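Local coordinates for protein ribonuclease J (Methanolobus psychrophilus R15, PDB 5HAB) that probably degrades RNA as an exoribonuclease of the beta-CASP group of metallo-beta-lactamase-fold nucleases, caught here with RNA bound, at residues Met247-Asp250 against Val251-Thr255; Arg273-Ser276 against Ile277-Ala281; Glu391-Leu394 against Lys395-Gly398. The protein carries 1 engineered substitution. All blocks are in the same frame, centred on the assembly; numbering follows the deposited sequence.

Contact 1. Residues Met247-Asp250 against Val251-Thr255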
loop_
_atom_site.group_PDB
_atom_site.type_symbol
_atom_site.label_atom_id
_atom_site.label_comp_id
_atom_site.label_asym_id
_atom_site.label_seq_id
_atom_site.Cartn_x
_atom_site.Cartn_y
_atom_site.Cartn_z
ATOM N N MET B 247 -14.096 2.707 22.867
ATOM C CA MET B 247 -14.531 2.154 21.583
ATOM C C MET B 247 -15.250 0.816 21.746
ATOM O O MET B 247 -16.255 0.554 21.079
ATOM C CB MET B 247 -13.339 1.987 20.635
ATOM C CG MET B 247 -12.711 3.300 20.204
ATOM S SD MET B 247 -11.566 3.156 18.815
ATOM C CE MET B 247 -10.411 1.922 19.401
ATOM N N LEU B 248 -14.734 -0.029 22.630
ATOM C CA LEU B 248 -15.336 -1.336 22.859
ATOM C C LEU B 248 -16.706 -1.172 23.524
ATOM O O LEU B 248 -17.673 -1.862 23.177
ATOM C CB LEU B 248 -14.406 -2.209 23.704
ATOM C CG LEU B 248 -14.639 -3.719 23.709
ATOM C CD1 LEU B 248 -14.945 -4.255 22.317
ATOM C CD2 LEU B 248 -13.413 -4.398 24.273
ATOM N N LYS B 249 -16.790 -0.233 24.463
ATOM C CA LYS B 249 -18.064 0.106 25.083
ATOM C C LYS B 249 -19.092 0.493 24.025
ATOM O O LYS B 249 -20.202 -0.042 23.997
ATOM C CB LYS B 249 -17.888 1.255 26.076
ATOM C CG LYS B 249 -19.159 1.641 26.811
ATOM C CD LYS B 249 -18.881 2.700 27.867
ATOM C CE LYS B 249 -20.072 2.887 28.800
ATOM N NZ LYS B 249 -19.708 3.682 30.011
ATOM N N ASP B 250 -18.696 1.403 23.138
ATOM C CA ASP B 250 -19.583 1.902 22.091
ATOM C C ASP B 250 -20.028 0.779 21.155
ATOM O O ASP B 250 -21.191 0.719 20.760
ATOM C CB ASP B 250 -18.894 3.023 21.303
ATOM C CG ASP B 250 -19.878 3.915 20.556
ATOM O OD1 ASP B 250 -21.043 3.502 20.357
ATOM O OD2 ASP B 250 -19.485 5.040 20.179
ATOM N N VAL B 251 -19.105 -0.110 20.803
ATOM C CA VAL B 251 -19.435 -1.209 19.901
ATOM C C VAL B 251 -20.409 -2.183 20.569
ATOM O O VAL B 251 -21.286 -2.749 19.911
ATOM C CB VAL B 251 -18.162 -1.941 19.427
ATOM C CG1 VAL B 251 -18.517 -3.232 18.697
ATOM C CG2 VAL B 251 -17.331 -1.032 18.533
ATOM N N LEU B 252 -20.265 -2.373 21.878
ATOM C CA LEU B 252 -21.050 -3.396 22.564
ATOM C C LEU B 252 -22.435 -2.896 22.979
ATOM O O LEU B 252 -23.411 -3.646 22.928
ATOM C CB LEU B 252 -20.289 -3.924 23.784
ATOM C CG LEU B 252 -19.187 -4.933 23.447
ATOM C CD1 LEU B 252 -18.287 -5.188 24.645
ATOM C CD2 LEU B 252 -19.801 -6.230 22.954
ATOM N N LEU B 253 -22.522 -1.631 23.376
ATOM C CA LEU B 253 -23.783 -1.069 23.849
ATOM C C LEU B 253 -24.512 -0.262 22.770
ATOM O O LEU B 253 -25.741 -0.281 22.700
ATOM C CB LEU B 253 -23.537 -0.181 25.072
ATOM C CG LEU B 253 -22.926 -0.857 26.301
ATOM C CD1 LEU B 253 -22.502 0.177 27.331
ATOM C CD2 LEU B 253 -23.902 -1.845 26.906
ATOM N N GLY B 254 -23.754 0.433 21.929
ATOM C CA GLY B 254 -24.330 1.286 20.903
ATOM C C GLY B 254 -24.871 0.548 19.693
ATOM O O GLY B 254 -24.235 0.511 18.638
ATOM N N THR B 255 -26.048 -0.050 19.847
ATOM C CA THR B 255 -26.636 -0.859 18.788
ATOM C C THR B 255 -28.166 -0.878 18.893
ATOM O O THR B 255 -28.722 -1.051 19.979
ATOM C CB THR B 255 -26.077 -2.303 18.819
ATOM O OG1 THR B 255 -26.765 -3.116 17.859
ATOM C CG2 THR B 255 -26.214 -2.917 20.211
#
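Gly-254 leaves helical geometry as the centre of an inverse gamma turn, yet its N still donates to Asp-250 O at 2.8 Å. The bond is bent: the amide stands above the carbonyl plane, 37° out of it, whereas Leu-253 N approaches Lys-249 O almost straight on. A weak bond from Leu-252 N also reaches Lys-249 O, so this carbonyl accepts twice. Asp-250 OD1 hangs 4.0 Å from Gly-254 CA and forms a salt bridge with Lys-237 of the second subunit, placing the end of the helix at a subunit interface.

On the inner side, Leu-248 and Leu-252 run side by side and point the same way. CG of Leu-248, held anti to its own amide nitrogen (chi1 -162°), comes within 4.0 Å of Leu-252 CD1. Both leucines are buried, with Phe-280 packing on Leu-252. Next to them, the extended chain of Lys-249 is crossed by Leu-253, whose CD1 lies 3.7 Å from Lys-249 CG. The result is the C-terminal turn of helix 241-253, ended by an inverse gamma turn at Gly-254; the helix is packed between the second subunit and the parallel sheet of the beta-CASP domain, where Leu-248 and Val-251 touch Ile-372.

Contact 2. Residues Arg273-Ser276 against Ile277-Ala281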
loop_
_atom_site.group_PDB
_atom_site.type_symbol
_atom_site.label_atom_id
_atom_site.label_comp_id
_atom_site.label_asym_id
_atom_site.label_seq_id
_atom_site.Cartn_x
_atom_site.Cartn_y
_atom_site.Cartn_z
ATOM N N ARG B 273 -8.255 -5.478 28.950
ATOM C CA ARG B 273 -9.252 -5.571 27.897
ATOM C C ARG B 273 -10.378 -6.526 28.287
ATOM O O ARG B 273 -11.559 -6.175 28.200
ATOM C CB ARG B 273 -8.606 -6.039 26.594
ATOM C CG ARG B 273 -9.587 -6.191 25.454
ATOM C CD ARG B 273 -9.858 -4.857 24.807
ATOM N NE ARG B 273 -8.823 -4.525 23.836
ATOM C CZ ARG B 273 -7.823 -3.691 24.082
ATOM N NH1 ARG B 273 -7.738 -3.102 25.264
ATOM N NH2 ARG B 273 -6.914 -3.438 23.153
ATOM N N VAL B 274 -10.002 -7.736 28.697
ATOM C CA VAL B 274 -10.962 -8.752 29.119
ATOM C C VAL B 274 -11.826 -8.233 30.266
ATOM O O VAL B 274 -13.045 -8.431 30.283
ATOM C CB VAL B 274 -10.248 -10.050 29.525
ATOM C CG1 VAL B 274 -11.238 -11.036 30.131
ATOM C CG2 VAL B 274 -9.540 -10.671 28.329
ATOM N N ASN B 275 -11.180 -7.557 31.213
ATOM C CA ASN B 275 -11.860 -6.924 32.334
ATOM C C ASN B 275 -12.956 -5.992 31.830
ATOM O O ASN B 275 -14.138 -6.133 32.201
ATOM C CB ASN B 275 -10.855 -6.151 33.198
ATOM C CG ASN B 275 -11.436 -5.724 34.534
ATOM O OD1 ASN B 275 -12.090 -6.512 35.218
ATOM N ND2 ASN B 275 -11.198 -4.472 34.913
ATOM N N SER B 276 -12.554 -5.045 30.980
ATOM C CA SER B 276 -13.498 -4.121 30.363
ATOM C C SER B 276 -14.667 -4.876 29.747
ATOM O O SER B 276 -15.827 -4.512 29.952
ATOM C CB SER B 276 -12.807 -3.266 29.300
ATOM O OG SER B 276 -12.008 -2.260 29.896
ATOM N N ILE B 277 -14.361 -5.950 29.024
ATOM C CA ILE B 277 -15.398 -6.714 28.347
ATOM C C ILE B 277 -16.403 -7.314 29.328
ATOM O O ILE B 277 -17.612 -7.216 29.100
ATOM C CB ILE B 277 -14.794 -7.812 27.470
ATOM C CG1 ILE B 277 -13.889 -7.196 26.404
ATOM C CG2 ILE B 277 -15.894 -8.619 26.800
ATOM C CD1 ILE B 277 -13.105 -8.208 25.616
ATOM N N VAL B 278 -15.933 -7.917 30.419
ATOM C CA VAL B 278 -16.881 -8.555 31.336
ATOM C C VAL B 278 -17.718 -7.492 32.055
ATOM O O VAL B 278 -18.917 -7.702 32.294
ATOM C CB VAL B 278 -16.180 -9.514 32.342
ATOM C CG1 VAL B 278 -15.401 -10.594 31.596
ATOM C CG2 VAL B 278 -15.284 -8.767 33.311
ATOM N N GLN B 279 -17.114 -6.344 32.365
ATOM C CA GLN B 279 -17.893 -5.235 32.923
ATOM C C GLN B 279 -19.006 -4.793 31.960
ATOM O O GLN B 279 -20.147 -4.558 32.374
ATOM C CB GLN B 279 -16.995 -4.048 33.267
ATOM C CG GLN B 279 -16.050 -4.307 34.428
ATOM C CD GLN B 279 -15.176 -3.106 34.748
ATOM O OE1 GLN B 279 -14.933 -2.251 33.892
ATOM N NE2 GLN B 279 -14.702 -3.032 35.988
ATOM N N PHE B 280 -18.669 -4.669 30.680
ATOM C CA PHE B 280 -19.660 -4.300 29.675
ATOM C C PHE B 280 -20.764 -5.344 29.574
ATOM O O PHE B 280 -21.924 -5.003 29.350
ATOM C CB PHE B 280 -19.000 -4.110 28.311
ATOM C CG PHE B 280 -18.038 -2.970 28.269
ATOM C CD1 PHE B 280 -18.230 -1.860 29.076
ATOM C CD2 PHE B 280 -16.938 -3.004 27.428
ATOM C CE1 PHE B 280 -17.343 -0.801 29.043
ATOM C CE2 PHE B 280 -16.048 -1.950 27.390
ATOM C CZ PHE B 280 -16.249 -0.849 28.200
ATOM N N ALA B 281 -20.399 -6.611 29.742
ATOM C CA ALA B 281 -21.379 -7.691 29.741
ATOM C C ALA B 281 -22.344 -7.500 30.903
ATOM O O ALA B 281 -23.544 -7.751 30.781
ATOM C CB ALA B 281 -20.697 -9.044 29.829
#
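Ile-277 lies over the carbonyl of Arg-273, to which its N donates a hydrogen bond at 2.9 Å. CG1 of Ile-277, anti to the carbonyl carbon of its own residue (chi1 -60°), is turned back along the helix, which sets it 3.1 Å from the same Arg-273 O. Beyond it, Ile-277 CD1 lies 4.1 Å from Arg-273 CG. The arginine's guanidinium leaves the contact for a salt bridge with Glu-241 and a hydrogen bond to His-406.

Val-278 follows, its N bonded to Val-274 O. Its two methyls are shared between successive carbonyls: CG1 leans on Val-274 O, while CG2 of Val-278, placed between the backbone N and the carbonyl carbon, presses to 3.1 Å from Asn-275 O. Both residues belong to helix 271-283, which connects the parallel strands 262-266 and 287-291 of the beta-CASP sheet in a beta-alpha-beta crossover. Ile-277 faces that sheet and packs on Val-264 and Leu-339.

Gln-279 N donates to Asn-275 O in the regular helical pattern. The side chain of Gln-279 extends outward, and its NE2 passes 3.9 Å from Asn-275 ND2, with the two amide planes turned 45° apart.

Phe-280 brings its ring under the Ser-276 carbonyl. O of Ser-276 sits 3.1 Å above the ring plane, displaced toward the rim near CD2, while also accepting the Phe-280 N-H. Ser-276 CB meets Phe-280 CE2 at 4.0 Å, and the serine OG is hydrogen-bonded to His-245 ND1. The imidazole of His-245 also meets the Phe-280 ring, their planes inclined by about 45°.

Contact 3. Residues Glu391-Leu394 against Lys395-Gly398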
loop_
_atom_site.group_PDB
_atom_site.type_symbol
_atom_site.label_atom_id
_atom_site.label_comp_id
_atom_site.label_asym_id
_atom_site.label_seq_id
_atom_site.Cartn_x
_atom_site.Cartn_y
_atom_site.Cartn_z
ATOM N N GLU B 391 -12.476 -15.211 8.860
ATOM C CA GLU B 391 -13.430 -14.151 8.562
ATOM C C GLU B 391 -14.313 -14.507 7.377
ATOM O O GLU B 391 -15.511 -14.254 7.407
ATOM C CB GLU B 391 -12.698 -12.837 8.294
ATOM C CG GLU B 391 -12.541 -11.976 9.530
ATOM C CD GLU B 391 -11.828 -10.672 9.243
ATOM O OE1 GLU B 391 -10.749 -10.450 9.832
ATOM O OE2 GLU B 391 -12.353 -9.861 8.449
ATOM N N THR B 392 -13.721 -15.100 6.345
ATOM C CA THR B 392 -14.471 -15.547 5.175
ATOM C C THR B 392 -15.542 -16.559 5.577
ATOM O O THR B 392 -16.680 -16.469 5.116
ATOM C CB THR B 392 -13.555 -16.173 4.106
ATOM O OG1 THR B 392 -12.590 -15.209 3.677
ATOM C CG2 THR B 392 -14.368 -16.632 2.900
ATOM N N LYS B 393 -15.187 -17.514 6.436
ATOM C CA LYS B 393 -16.172 -18.496 6.906
ATOM C C LYS B 393 -17.298 -17.837 7.711
ATOM O O LYS B 393 -18.493 -18.080 7.455
ATOM C CB LYS B 393 -15.487 -19.580 7.741
ATOM C CG LYS B 393 -14.572 -20.478 6.924
ATOM C CD LYS B 393 -13.729 -21.372 7.810
ATOM C CE LYS B 393 -12.660 -22.073 6.995
ATOM N NZ LYS B 393 -11.687 -22.807 7.851
ATOM N N LEU B 394 -16.914 -16.986 8.661
ATOM C CA LEU B 394 -17.892 -16.306 9.505
ATOM C C LEU B 394 -18.857 -15.435 8.687
ATOM O O LEU B 394 -20.059 -15.434 8.936
ATOM C CB LEU B 394 -17.175 -15.459 10.556
ATOM C CG LEU B 394 -16.367 -16.254 11.585
ATOM C CD1 LEU B 394 -15.532 -15.329 12.454
ATOM C CD2 LEU B 394 -17.282 -17.112 12.438
ATOM N N LYS B 395 -18.332 -14.705 7.709
ATOM C CA LYS B 395 -19.172 -13.865 6.857
ATOM C C LYS B 395 -20.034 -14.718 5.936
ATOM O O LYS B 395 -21.172 -14.359 5.644
ATOM C CB LYS B 395 -18.337 -12.875 6.038
ATOM C CG LYS B 395 -17.899 -11.652 6.827
ATOM C CD LYS B 395 -17.110 -10.667 5.970
ATOM C CE LYS B 395 -15.778 -11.248 5.529
ATOM N NZ LYS B 395 -14.900 -10.216 4.905
ATOM N N MET B 396 -19.499 -15.846 5.475
ATOM C CA MET B 396 -20.280 -16.724 4.610
ATOM C C MET B 396 -21.423 -17.336 5.400
ATOM O O MET B 396 -22.391 -17.823 4.817
ATOM C CB MET B 396 -19.418 -17.828 3.994
ATOM C CG MET B 396 -18.601 -17.385 2.791
ATOM S SD MET B 396 -17.566 -18.706 2.120
ATOM C CE MET B 396 -17.348 -19.759 3.558
ATOM N N LYS B 397 -21.330 -17.286 6.727
ATOM C CA LYS B 397 -22.471 -17.689 7.546
ATOM C C LYS B 397 -23.264 -16.476 8.031
ATOM O O LYS B 397 -24.118 -16.594 8.910
ATOM C CB LYS B 397 -22.021 -18.531 8.742
ATOM C CG LYS B 397 -21.528 -19.935 8.388
ATOM C CD LYS B 397 -21.496 -20.831 9.623
ATOM C CE LYS B 397 -20.981 -22.228 9.306
ATOM N NZ LYS B 397 -19.534 -22.213 8.952
ATOM N N GLY B 398 -22.974 -15.310 7.458
ATOM C CA GLY B 398 -23.772 -14.113 7.690
ATOM C C GLY B 398 -23.412 -13.215 8.863
ATOM O O GLY B 398 -24.166 -12.303 9.197
HETATM O O HOH W 1 -18.865 -21.132 6.350
#
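Met-396 folds back over Thr-392 in the last turn of helix 381-396, within the Schellman motif that closes it. Its CB is 3.3 Å from Thr-392 O, the carbonyl that also accepts the Met-396 N-H. Met-396 CG continues along Thr-392 O at 3.2 Å. SD of Met-396 then rides past the threonine side chain, 3.9 Å from Thr-392 CG2. The final torsion is close to eclipsed (chi3 -25°) and returns Met-396 CE toward the helix, where it lies 3.8 Å from Lys-393 CA. Thr-392 offers its methyl here, while its OG1 bonds Tyr-388 O. This face of the helix is lined by the third subunit, whose Ile-64 packs on Thr-392 and whose Arg-61 packs on Met-396.

On the adjoining flank of the helix, Lys-395 wraps round the carbonyl of Glu-391. A bend at chi3 (-66°) brings Lys-395 CE within 3.6 Å of Glu-391 O, and NZ ends in the neighbourhood of OE2 without forming a salt bridge. The carboxylate has a firmer partner in Arg-387, bound through OE1; the lysine ammonium probably adds a longer-range attraction.

The helix then ends. Gly-398, with positive phi, is the C-prime residue: its N turns back to Lys-395 O, and the amide that follows it reaches Leu-394 O. Strand 400-402 begins directly afterwards, completing a beta-alpha-beta unit with strand 370-374. Lys-397 N divides itself weakly between Lys-393 O and Leu-394 O. Lys-397 NZ, also bonded to Ala-357 O, donates at 2.9 Å to a water that in turn gives a hydrogen to Lys-393 O.

Overall arrangement
Contacts 1 and 2 belong to neighbouring helices, 241-253 and 271-283, and pack directly on one another, with centres about 11 Å apart. Lys-249 CB meets Phe-280 CZ at 3.4 Å, and Leu-248 CD2 fits against Ile-277 CG1 at 3.5 Å. Contact 3 stands apart on helix 381-396, its nearest atoms about 13 Å from contact 1 and about 15 Å from contact 2. All three helices flank the parallel beta-CASP sheet. The nearest atoms of contact 2 are about 7 Å from the bound RNA, those of contact 1 about 11 Å and those of contact 3 about 13 Å. Contacts 1 and 3 adjoin the second and third subunits respectively, whereas contact 2 touches no other protein chain.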